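Local coordinates for thylakoid lumenal 15 kDa protein 1, chloroplastic (Arabidopsis thaliana, PDB 3N90) that is of unknown function but resides in the thylakoid lumen of chloroplasts and forms a right-handed quadrilateral beta helix of pentapeptide repeats, at residues Phe33-Lys44 with Ser52-Leu63; Glu65-Phe73 with Leu83-Ala91. The protein carries 2 engineered substitutions. All blocks are in the same frame, centred on the assembly; numbering follows the deposited sequence.

Contact 1 (Phe33-Lys44 with Ser52-Leu63); sequences FKTSILRQANFK and SFFDADLTGADL
Arg39 reaches across to Asp57 between two successive coils of a right-handed quadrilateral beta helix, the pentapeptide-repeat fold. Arg39 NE and Arg39 NH2 both grip one carboxylate oxygen, each at 3.0 Å from Asp57 OD2. The oxygen lies in the guanidinium plane, while that plane stands at 81° to the carboxylate. NH2 uses the syn lone pair of OD2; NE comes from above the carboxylate plane. Thr59 CB sits over the centre of one guanidinium face, 3.7 Å from Arg39 CZ. Asp57 is positioned in turn by its other oxygen: OD1 accepts from the backbone N of Thr59, an Asx turn, and from Thr59 OG1 at 2.7 Å. Thr59 OG1 is also hydrogen-bonded to Thr79 OG1, one coil further on.

Inside the coil, Phe33 and Phe53 lie side by side with planes 2° apart but slid, so the rings barely overlap. With CG anti to the carbonyl carbon (chi1 -67°), Phe53 turns its edge to the face of Phe43 in a T-shaped stack, centroids 5.6 Å apart. Leu38 CD1 meets the same ring at its edge, 3.8 Å from Phe53 CE1. Phe23 meets Phe43, one coil on, near parallel, and Phe33 edge-to-face.

Type II turns at Phe33-Ser36 and Leu38-Ala41 match those at Phe53-Ala56 and Leu58-Ala61. Backbone hydrogen bonds keep the coils in step, with single bridges at Ile37-Asp57 and Asn42-Asp62. At the latter, the Asn42 amide and Asp62 carboxylate lie nearly parallel in separate planes. Asp62 OD1 is hydrogen-bonded to Ser64 OG, and a water donates to Asp62 OD2 at 2.5 Å and weakly to Asn42 OD1.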
# COMPACT_ATOMS: atom_id res chain seq x y z
N PHE A 33 2.12 1.36 11.52
CA PHE A 33 2.26 -0.10 11.40
C PHE A 33 3.72 -0.50 11.16
O PHE A 33 3.98 -1.57 10.57
CB PHE A 33 1.44 -0.63 10.22
CG PHE A 33 -0.02 -0.52 10.40
CD1 PHE A 33 -0.72 -1.46 11.15
CD2 PHE A 33 -0.72 0.50 9.79
CE1 PHE A 33 -2.12 -1.36 11.28
CE2 PHE A 33 -2.11 0.63 9.94
CZ PHE A 33 -2.81 -0.29 10.66
N LYS A 34 4.68 0.33 11.59
CA LYS A 34 6.09 -0.03 11.41
C LYS A 34 6.40 -1.41 12.00
O LYS A 34 6.02 -1.69 13.14
CB LYS A 34 7.00 1.01 12.09
CG LYS A 34 8.47 0.65 12.02
CD LYS A 34 9.25 1.93 12.40
CE LYS A 34 10.71 1.62 12.52
NZ LYS A 34 11.49 2.62 13.33
N THR A 35 7.06 -2.23 11.19
CA THR A 35 7.53 -3.58 11.53
C THR A 35 6.41 -4.44 12.14
O THR A 35 6.66 -5.29 13.02
CB THR A 35 8.91 -3.57 12.31
OG1 THR A 35 9.48 -4.89 12.39
CG2 THR A 35 8.81 -2.93 13.73
N SER A 36 5.18 -4.21 11.67
CA SER A 36 4.11 -5.15 12.01
C SER A 36 3.96 -6.26 10.99
O SER A 36 4.38 -6.15 9.83
CB SER A 36 2.80 -4.43 12.20
OG SER A 36 2.89 -3.69 13.40
N ILE A 37 3.33 -7.37 11.43
CA ILE A 37 2.98 -8.45 10.52
C ILE A 37 1.52 -8.27 10.15
O ILE A 37 0.64 -8.20 11.02
CB ILE A 37 3.18 -9.86 11.16
CG1 ILE A 37 4.59 -10.02 11.73
CG2 ILE A 37 2.90 -10.91 10.09
CD1 ILE A 37 4.78 -11.41 12.42
N LEU A 38 1.27 -8.13 8.86
CA LEU A 38 -0.05 -7.81 8.32
C LEU A 38 -0.45 -8.77 7.21
O LEU A 38 -1.15 -8.38 6.25
CB LEU A 38 -0.12 -6.34 7.86
CG LEU A 38 -0.17 -5.34 9.02
CD1 LEU A 38 0.29 -3.97 8.53
CD2 LEU A 38 -1.57 -5.28 9.58
N ARG A 39 0.06 -10.02 7.28
CA ARG A 39 -0.25 -10.99 6.26
C ARG A 39 -1.75 -11.23 6.23
O ARG A 39 -2.39 -11.40 7.30
CB ARG A 39 0.44 -12.34 6.50
CG ARG A 39 1.90 -12.32 6.51
CD ARG A 39 2.36 -13.80 6.33
NE ARG A 39 3.64 -13.60 5.77
CZ ARG A 39 4.26 -14.26 4.83
NH1 ARG A 39 3.82 -15.37 4.20
NH2 ARG A 39 5.41 -13.73 4.54
N GLN A 40 -2.28 -11.21 5.02
CA GLN A 40 -3.72 -11.36 4.76
C GLN A 40 -4.62 -10.33 5.44
O GLN A 40 -5.82 -10.58 5.61
CB GLN A 40 -4.19 -12.76 5.18
CG GLN A 40 -3.53 -13.89 4.45
CD GLN A 40 -2.20 -14.35 5.05
OE1 GLN A 40 -2.05 -14.53 6.27
NE2 GLN A 40 -1.23 -14.58 4.17
N ALA A 41 -4.07 -9.19 5.88
CA ALA A 41 -4.87 -8.18 6.55
C ALA A 41 -5.77 -7.55 5.52
O ALA A 41 -5.42 -7.49 4.35
CB ALA A 41 -4.00 -7.11 7.21
N ASN A 42 -6.92 -7.06 5.98
CA ASN A 42 -7.89 -6.39 5.12
C ASN A 42 -7.90 -4.88 5.34
O ASN A 42 -8.36 -4.39 6.38
CB ASN A 42 -9.29 -6.95 5.40
CG ASN A 42 -10.32 -6.52 4.36
OD1 ASN A 42 -10.04 -5.74 3.46
ND2 ASN A 42 -11.54 -7.05 4.52
N PHE A 43 -7.33 -4.14 4.39
CA PHE A 43 -7.40 -2.66 4.40
C PHE A 43 -8.25 -2.12 3.26
O PHE A 43 -8.06 -1.00 2.84
CB PHE A 43 -6.01 -2.01 4.28
CG PHE A 43 -5.09 -2.25 5.49
CD1 PHE A 43 -5.21 -1.44 6.62
CD2 PHE A 43 -4.16 -3.27 5.48
CE1 PHE A 43 -4.38 -1.61 7.73
CE2 PHE A 43 -3.32 -3.48 6.62
CZ PHE A 43 -3.45 -2.63 7.74
N LYS A 44 -9.18 -2.92 2.73
CA LYS A 44 -9.92 -2.47 1.55
C LYS A 44 -10.64 -1.16 1.83
O LYS A 44 -11.35 -1.06 2.83
CB LYS A 44 -10.92 -3.54 1.09
CG LYS A 44 -11.76 -3.11 -0.13
CD LYS A 44 -12.47 -4.31 -0.74
CE LYS A 44 -13.06 -3.93 -2.08
NZ LYS A 44 -13.62 -5.10 -2.78
N SER A 52 2.48 4.59 8.20
CA SER A 52 3.79 3.98 8.03
C SER A 52 3.62 2.46 7.95
O SER A 52 3.07 1.87 8.89
CB SER A 52 4.74 4.29 9.17
OG SER A 52 5.99 3.60 9.02
N PHE A 53 4.07 1.88 6.86
CA PHE A 53 4.24 0.38 6.74
C PHE A 53 5.74 0.06 6.66
O PHE A 53 6.14 -0.96 6.08
CB PHE A 53 3.49 -0.15 5.52
CG PHE A 53 1.99 -0.02 5.65
CD1 PHE A 53 1.27 -0.92 6.44
CD2 PHE A 53 1.30 1.02 5.02
CE1 PHE A 53 -0.12 -0.79 6.56
CE2 PHE A 53 -0.07 1.16 5.15
CZ PHE A 53 -0.78 0.24 5.91
N PHE A 54 6.55 0.89 7.30
CA PHE A 54 8.00 0.76 7.25
C PHE A 54 8.44 -0.64 7.74
O PHE A 54 8.23 -0.98 8.90
CB PHE A 54 8.67 1.82 8.12
CG PHE A 54 10.17 1.82 8.01
CD1 PHE A 54 10.80 2.70 7.11
CD2 PHE A 54 10.96 0.94 8.76
CE1 PHE A 54 12.19 2.73 6.97
CE2 PHE A 54 12.38 0.97 8.62
CZ PHE A 54 12.98 1.87 7.71
N ASP A 55 9.03 -1.44 6.85
CA ASP A 55 9.46 -2.81 7.20
C ASP A 55 8.32 -3.70 7.72
O ASP A 55 8.60 -4.67 8.46
CB ASP A 55 10.58 -2.80 8.24
CG ASP A 55 11.72 -3.78 7.89
OD1 ASP A 55 11.52 -4.69 7.05
OD2 ASP A 55 12.83 -3.55 8.38
N ALA A 56 7.08 -3.37 7.38
CA ALA A 56 5.94 -4.27 7.63
C ALA A 56 5.91 -5.44 6.66
O ALA A 56 6.48 -5.39 5.58
CB ALA A 56 4.57 -3.51 7.65
N ASP A 57 5.22 -6.50 7.06
CA ASP A 57 4.99 -7.62 6.15
C ASP A 57 3.54 -7.62 5.73
O ASP A 57 2.63 -7.89 6.53
CB ASP A 57 5.35 -8.95 6.83
CG ASP A 57 5.15 -10.16 5.91
OD1 ASP A 57 4.76 -9.99 4.73
OD2 ASP A 57 5.42 -11.30 6.38
N LEU A 58 3.31 -7.25 4.47
CA LEU A 58 1.95 -7.09 3.97
C LEU A 58 1.50 -8.27 3.10
O LEU A 58 0.48 -8.17 2.39
CB LEU A 58 1.82 -5.75 3.20
CG LEU A 58 1.63 -4.55 4.15
CD1 LEU A 58 2.12 -3.22 3.54
CD2 LEU A 58 0.13 -4.43 4.58
N THR A 59 2.25 -9.36 3.13
CA THR A 59 2.05 -10.43 2.17
C THR A 59 0.57 -10.83 2.08
O THR A 59 -0.06 -11.13 3.10
CB THR A 59 2.90 -11.67 2.54
OG1 THR A 59 4.28 -11.33 2.45
CG2 THR A 59 2.57 -12.81 1.57
N GLY A 60 -0.01 -10.78 0.87
CA GLY A 60 -1.42 -11.18 0.69
C GLY A 60 -2.51 -10.25 1.21
O GLY A 60 -3.71 -10.61 1.20
N ALA A 61 -2.10 -9.06 1.66
CA ALA A 61 -3.05 -8.10 2.20
C ALA A 61 -3.93 -7.54 1.08
O ALA A 61 -3.51 -7.52 -0.08
CB ALA A 61 -2.33 -6.98 2.91
N ASP A 62 -5.13 -7.09 1.44
CA ASP A 62 -6.00 -6.34 0.53
C ASP A 62 -5.91 -4.83 0.79
O ASP A 62 -6.43 -4.32 1.78
CB ASP A 62 -7.44 -6.83 0.66
CG ASP A 62 -8.34 -6.34 -0.49
OD1 ASP A 62 -7.88 -5.51 -1.30
OD2 ASP A 62 -9.52 -6.78 -0.54
N LEU A 63 -5.20 -4.12 -0.07
CA LEU A 63 -5.19 -2.66 -0.01
C LEU A 63 -6.02 -2.01 -1.16
O LEU A 63 -5.84 -0.83 -1.51
CB LEU A 63 -3.75 -2.16 0.03
CG LEU A 63 -3.02 -2.17 1.39
CD1 LEU A 63 -1.59 -1.84 1.04
CD2 LEU A 63 -3.51 -1.07 2.31
O HOH W 1 -10.99 -7.64 1.27

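Contact 2 (Glu65-Phe73 with Leu83-Ala91)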
# COMPACT_ATOMS: atom_id res chain seq x y z
N GLU A 65 -8.56 -0.09 -3.38
CA GLU A 65 -9.30 1.16 -3.16
C GLU A 65 -8.89 1.96 -1.91
O GLU A 65 -9.60 2.88 -1.46
CB GLU A 65 -10.83 0.89 -3.22
CG GLU A 65 -11.43 0.86 -4.67
CD GLU A 65 -11.77 2.26 -5.27
OE1 GLU A 65 -10.90 3.17 -5.34
OE2 GLU A 65 -12.93 2.45 -5.71
N ALA A 66 -7.73 1.61 -1.34
CA ALA A 66 -7.21 2.36 -0.21
C ALA A 66 -6.65 3.72 -0.61
O ALA A 66 -6.10 3.89 -1.70
CB ALA A 66 -6.14 1.54 0.50
N ASP A 67 -6.79 4.69 0.29
CA ASP A 67 -6.10 5.97 0.20
C ASP A 67 -4.75 5.83 0.88
O ASP A 67 -4.67 5.76 2.10
CB ASP A 67 -6.95 7.06 0.86
CG ASP A 67 -6.31 8.44 0.82
OD1 ASP A 67 -5.18 8.60 0.28
OD2 ASP A 67 -6.94 9.39 1.36
N LEU A 68 -3.68 5.69 0.08
CA LEU A 68 -2.31 5.51 0.58
C LEU A 68 -1.42 6.72 0.29
O LEU A 68 -0.21 6.62 0.26
CB LEU A 68 -1.69 4.24 -0.05
CG LEU A 68 -2.48 2.94 0.19
CD1 LEU A 68 -1.97 1.82 -0.76
CD2 LEU A 68 -2.39 2.55 1.67
N ARG A 69 -2.03 7.89 0.06
CA ARG A 69 -1.23 9.06 -0.25
C ARG A 69 -0.20 9.33 0.84
O ARG A 69 -0.52 9.41 2.04
CB ARG A 69 -2.12 10.29 -0.46
CG ARG A 69 -3.04 10.12 -1.68
CD ARG A 69 -4.01 11.30 -1.74
NE ARG A 69 -4.92 11.30 -0.59
CZ ARG A 69 -5.60 12.37 -0.17
NH1 ARG A 69 -5.47 13.54 -0.81
NH2 ARG A 69 -6.43 12.27 0.88
N GLY A 70 1.07 9.45 0.44
CA GLY A 70 2.14 9.79 1.34
C GLY A 70 2.54 8.68 2.33
O GLY A 70 3.36 8.90 3.24
N ALA A 71 1.96 7.49 2.15
CA ALA A 71 2.31 6.38 3.06
C ALA A 71 3.72 5.90 2.79
O ALA A 71 4.23 6.04 1.67
CB ALA A 71 1.34 5.24 2.90
N ASP A 72 4.32 5.29 3.82
CA ASP A 72 5.69 4.81 3.68
C ASP A 72 5.71 3.29 3.59
O ASP A 72 5.36 2.61 4.57
CB ASP A 72 6.54 5.26 4.84
CG ASP A 72 8.03 4.92 4.65
OD1 ASP A 72 8.44 4.57 3.52
OD2 ASP A 72 8.78 5.02 5.62
N PHE A 73 6.11 2.76 2.43
CA PHE A 73 6.24 1.32 2.28
C PHE A 73 7.72 0.92 2.23
O PHE A 73 8.05 -0.19 1.80
CB PHE A 73 5.54 0.83 1.01
CG PHE A 73 4.06 0.93 1.07
CD1 PHE A 73 3.30 -0.12 1.60
CD2 PHE A 73 3.41 2.05 0.59
CE1 PHE A 73 1.90 -0.03 1.65
CE2 PHE A 73 2.04 2.14 0.64
CZ PHE A 73 1.29 1.09 1.16
N LEU A 83 -3.54 -4.20 -4.83
CA LEU A 83 -3.50 -2.75 -4.85
C LEU A 83 -4.41 -2.12 -5.94
O LEU A 83 -4.22 -0.96 -6.32
CB LEU A 83 -2.07 -2.21 -4.98
CG LEU A 83 -1.12 -2.29 -3.75
CD1 LEU A 83 0.30 -2.04 -4.26
CD2 LEU A 83 -1.49 -1.32 -2.69
N THR A 84 -5.39 -2.89 -6.39
CA THR A 84 -6.34 -2.42 -7.40
C THR A 84 -6.98 -1.12 -6.93
O THR A 84 -7.54 -1.06 -5.81
CB THR A 84 -7.45 -3.45 -7.66
OG1 THR A 84 -6.90 -4.68 -8.14
CG2 THR A 84 -8.47 -2.91 -8.70
N ASN A 85 -6.86 -0.09 -7.76
CA ASN A 85 -7.41 1.24 -7.53
C ASN A 85 -6.88 1.99 -6.29
O ASN A 85 -7.47 2.98 -5.86
CB ASN A 85 -8.94 1.18 -7.49
CG ASN A 85 -9.55 0.93 -8.86
OD1 ASN A 85 -9.19 1.61 -9.82
ND2 ASN A 85 -10.48 -0.01 -8.95
N ALA A 86 -5.76 1.53 -5.74
CA ALA A 86 -5.19 2.16 -4.59
C ALA A 86 -4.51 3.45 -5.02
O ALA A 86 -3.87 3.51 -6.10
CB ALA A 86 -4.18 1.21 -3.89
N ASN A 87 -4.67 4.49 -4.22
CA ASN A 87 -4.01 5.75 -4.51
C ASN A 87 -2.70 5.88 -3.71
O ASN A 87 -2.70 6.08 -2.49
CB ASN A 87 -4.94 6.97 -4.33
CG ASN A 87 -4.28 8.28 -4.74
OD1 ASN A 87 -3.14 8.30 -5.21
ND2 ASN A 87 -5.00 9.39 -4.58
N LEU A 88 -1.55 5.69 -4.39
CA LEU A 88 -0.27 5.87 -3.71
C LEU A 88 0.41 7.21 -3.96
O LEU A 88 1.60 7.34 -3.79
CB LEU A 88 0.71 4.68 -4.02
CG LEU A 88 0.19 3.31 -3.58
CD1 LEU A 88 -0.60 2.64 -4.70
CD2 LEU A 88 1.32 2.41 -3.18
N GLU A 89 -0.37 8.21 -4.38
CA GLU A 89 0.25 9.49 -4.71
C GLU A 89 1.21 9.96 -3.61
O GLU A 89 0.83 10.12 -2.43
CB GLU A 89 -0.84 10.51 -5.03
CG GLU A 89 -0.44 11.95 -5.16
CD GLU A 89 -1.64 12.85 -4.76
OE1 GLU A 89 -2.80 12.54 -5.15
OE2 GLU A 89 -1.41 13.84 -4.04
N GLY A 90 2.49 10.14 -3.97
CA GLY A 90 3.49 10.66 -3.05
C GLY A 90 3.95 9.74 -1.92
O GLY A 90 4.60 10.17 -0.96
N ALA A 91 3.57 8.48 -2.03
CA ALA A 91 4.11 7.46 -1.11
C ALA A 91 5.61 7.24 -1.33
O ALA A 91 6.19 7.72 -2.34
CB ALA A 91 3.33 6.13 -1.26
O HOH W 2 -4.04 14.99 -2.39
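Leu68 and Asn87 are joined through the backbone: Leu68 N donates to Asn87 O at 2.8 Å. Asn87 N donates back to Ala66 O, which makes the single bridge between Asp67 and Asn87. Glu65 N to Thr84 O and Gly70 N to Glu89 O extend the pairing at both ends. Gly70 and Gly90 have positive phi in matching type II turns, and Gly70 CA-H points at Gly90 O.

The apolar contacts lie inside the coil. Leu68 CD1 touches Leu83 CD2 at 3.7 Å, and it also meets Ala86 CB and Leu88 CG. Leu68 and Leu88 run side by side in the same direction. Phe73 crosses Leu88 at about a right angle, with Phe73 CE2 3.9 Å from Leu88 CD2.

The charged side chains lie on the outer side. Arg69 bends at chi3 (-65°), which brings its guanidinium back to Asp67 of its own coil. Arg69 NE donates to Asp67 OD1 at 2.8 Å and Arg69 NH2 to Asp67 OD2 at 3.0 Å. Asp67 OD1 also accepts from Arg69 N, on the opposite face of the carboxylate plane, in an Asx turn. The stem of Arg69 packs on the next coil, its CD 3.6 Å from Asn87 ND2. Arg69 NH1 donates to a water that is weakly bonded to Glu89 OE2. Replacing Arg69 by an alanine would probably leave Asp67 without its salt-bridge mate and remove the methylene packing on Asn87. Asn87 makes the equivalent Asx turn, with OD1 accepting from Glu89 N. Inward leucine, phenylalanine and alanine with stacked type II turns fit the pentapeptide-repeat beta helix.

Contact 1 and contact 2 follow one another along the same beta helix, their centres about 13 Å apart. They touch directly. Phe53 N lies 2.7 Å from Asp72 O, a probable hydrogen bond that carries the coil-to-coil pairing from 52-63 to 65-73. In the interior, Phe53 CD2 meets Phe73 CE1 at 3.6 Å, so the aromatic column of contact 1 continues into contact 2. Leu63 O packs against Ala86 CB at 3.5 Å on another side. Asp57 and Asp67 both hold an arginine and form an Asx turn, but the arginine of contact 1 comes from the preceding coil, whereas that of contact 2 is local.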